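Local coordinates for protein biofilm growth-associated repressor (Xylella fastidiosa, PDB 3PQK) that represses transcription of its own operon by binding a palindromic AT-rich promoter sequence as a winged-helix repressor of the ArsR family, at residues Met27-Thr31 against Leu42-Ile48. Residues are numbered along the deposited sequence; the frame is centred on the assembly and turned at random.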
loop_
_atom_site.group_PDB
_atom_site.type_symbol
_atom_site.label_atom_id
_atom_site.label_comp_id
_atom_site.label_asym_id
_atom_site.label_seq_id
_atom_site.Cartn_x
_atom_site.Cartn_y
_atom_site.Cartn_z
HETATM N N MSE B 27 -6.072 -10.367 -3.546
HETATM C CA MSE B 27 -6.112 -11.421 -4.579
HETATM C C MSE B 27 -7.023 -10.959 -5.721
HETATM O O MSE B 27 -6.628 -11.019 -6.876
HETATM C CB MSE B 27 -6.596 -12.745 -3.977
HETATM C CG MSE B 27 -5.619 -13.353 -2.978
HETATM SE SE MSE B 27 -6.202 -15.095 -2.287
HETATM C CE MSE B 27 -7.518 -14.634 -1.046
ATOM N N LEU B 28 -8.153 -10.328 -5.376
ATOM C CA LEU B 28 -9.095 -9.780 -6.334
ATOM C C LEU B 28 -8.475 -8.694 -7.202
ATOM O O LEU B 28 -8.541 -8.794 -8.404
ATOM C CB LEU B 28 -10.357 -9.273 -5.598
ATOM C CG LEU B 28 -11.295 -10.370 -5.087
ATOM C CD1 LEU B 28 -12.337 -9.798 -4.146
ATOM C CD2 LEU B 28 -11.976 -11.113 -6.253
ATOM N N VAL B 29 -7.852 -7.668 -6.612
ATOM C CA VAL B 29 -7.255 -6.583 -7.402
ATOM C C VAL B 29 -6.081 -7.035 -8.262
ATOM O O VAL B 29 -6.003 -6.675 -9.434
ATOM C CB VAL B 29 -7.025 -5.262 -6.611
ATOM C CG1 VAL B 29 -8.342 -4.724 -6.044
ATOM C CG2 VAL B 29 -6.005 -5.449 -5.487
ATOM N N CYS B 30 -5.222 -7.911 -7.724
ATOM C CA CYS B 30 -4.118 -8.439 -8.537
ATOM C C CYS B 30 -4.627 -9.280 -9.713
ATOM O O CYS B 30 -4.098 -9.146 -10.813
ATOM C CB CYS B 30 -3.111 -9.206 -7.684
ATOM S SG CYS B 30 -1.824 -8.155 -6.984
ATOM N N THR B 31 -5.706 -10.078 -9.504
ATOM C CA THR B 31 -6.310 -10.878 -10.592
ATOM C C THR B 31 -6.848 -9.947 -11.692
ATOM O O THR B 31 -6.631 -10.201 -12.884
ATOM C CB THR B 31 -7.413 -11.816 -10.045
ATOM O OG1 THR B 31 -6.895 -12.592 -8.960
ATOM C CG2 THR B 31 -7.985 -12.750 -11.118
ATOM N N LEU B 42 -13.730 -15.292 -11.063
ATOM C CA LEU B 42 -12.967 -14.829 -9.900
ATOM C C LEU B 42 -12.943 -15.915 -8.831
ATOM O O LEU B 42 -11.888 -16.201 -8.279
ATOM C CB LEU B 42 -13.521 -13.480 -9.354
ATOM C CG LEU B 42 -13.251 -12.279 -10.263
ATOM C CD1 LEU B 42 -14.136 -11.124 -9.933
ATOM C CD2 LEU B 42 -11.770 -11.919 -10.335
ATOM N N GLU B 43 -14.092 -16.552 -8.585
ATOM C CA GLU B 43 -14.251 -17.615 -7.592
ATOM C C GLU B 43 -13.320 -18.787 -7.872
ATOM O O GLU B 43 -12.702 -19.298 -6.945
ATOM C CB GLU B 43 -15.714 -18.078 -7.524
ATOM C CG GLU B 43 -15.955 -19.340 -6.700
ATOM C CD GLU B 43 -17.397 -19.804 -6.651
ATOM O OE1 GLU B 43 -18.090 -19.478 -5.660
ATOM O OE2 GLU B 43 -17.836 -20.490 -7.604
ATOM N N GLN B 44 -13.221 -19.204 -9.144
ATOM C CA GLN B 44 -12.372 -20.320 -9.567
ATOM C C GLN B 44 -10.896 -20.010 -9.475
ATOM O O GLN B 44 -10.146 -20.829 -8.947
ATOM C CB GLN B 44 -12.739 -20.798 -10.984
ATOM C CG GLN B 44 -14.149 -21.391 -11.096
ATOM C CD GLN B 44 -14.351 -22.605 -10.220
ATOM O OE1 GLN B 44 -13.668 -23.628 -10.364
ATOM N NE2 GLN B 44 -15.280 -22.501 -9.278
ATOM N N GLN B 45 -10.471 -18.840 -9.983
ATOM C CA GLN B 45 -9.066 -18.424 -9.977
ATOM C C GLN B 45 -8.463 -18.145 -8.570
ATOM O O GLN B 45 -7.264 -18.329 -8.374
ATOM C CB GLN B 45 -8.882 -17.198 -10.880
ATOM C CG GLN B 45 -7.467 -17.060 -11.441
ATOM C CD GLN B 45 -7.345 -16.006 -12.523
ATOM O OE1 GLN B 45 -8.270 -15.754 -13.308
ATOM N NE2 GLN B 45 -6.179 -15.376 -12.605
ATOM N N ILE B 46 -9.277 -17.669 -7.627
ATOM C CA ILE B 46 -8.817 -17.251 -6.296
ATOM C C ILE B 46 -9.147 -18.276 -5.206
ATOM O O ILE B 46 -8.472 -18.311 -4.182
ATOM C CB ILE B 46 -9.345 -15.807 -6.003
ATOM C CG1 ILE B 46 -8.675 -14.779 -6.921
ATOM C CG2 ILE B 46 -9.245 -15.380 -4.534
ATOM C CD1 ILE B 46 -9.643 -13.830 -7.494
ATOM N N GLY B 47 -10.141 -19.117 -5.449
ATOM C CA GLY B 47 -10.546 -20.145 -4.498
ATOM C C GLY B 47 -11.305 -19.602 -3.308
ATOM O O GLY B 47 -11.190 -20.137 -2.207
ATOM N N ILE B 48 -12.072 -18.525 -3.522
ATOM C CA ILE B 48 -12.919 -17.910 -2.509
ATOM C C ILE B 48 -14.359 -17.946 -3.052
ATOM O O ILE B 48 -14.608 -17.477 -4.167
ATOM C CB ILE B 48 -12.432 -16.459 -2.164
ATOM C CG1 ILE B 48 -10.984 -16.433 -1.557
ATOM C CG2 ILE B 48 -13.448 -15.693 -1.284
ATOM C CD1 ILE B 48 -10.788 -16.931 -0.076
#
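The carbonyl oxygen Met27 O is gripped twice by Thr31, whose backbone N and hydroxyl OG1 reach it from opposite faces of the carbonyl plane. The side-chain bond is short, 2.6 Å from Thr31 OG1 to Met27 O, with the hydroxyl standing 41° out of that plane. A polar group is thereby settled within its own helix just where an apolar neighbour arrives: Ile46 CD1 lies 3.4 Å from Thr31 OG1. With OG1 beside the backbone N (chi1 -53°), the methyl CG2, anti to that N, meets the amide of Gln45, whose NE2 lies 3.5 Å from Thr31 CG2.

Ile46 touches Met27, Leu28 and Thr31, its two branches dividing the work. Ile46 CD1 packs 3.8 Å from Leu28 CD2, while Ile46 CG2 sits 3.8 Å from both CB and SE of Met27, a selenomethionine. The bend at chi3 brings Met27 CE on to Ile48, 3.9 Å from its CG1, beyond the turn at Gly47. Leu42 CD2 touches both Leu28 CD2 and Thr31 CG2.

The helical segments 27-31 and 42-46 run at 104° to each other, N-to-C, and Leu28 continues the core on to Leu57 and Leu60 of helix 52-62. The first helix of the predicted helix-turn-helix is thus seated on the winged-helix core by dispersion and shape, the threonine hydroxyl's proton being spent inside its own helix.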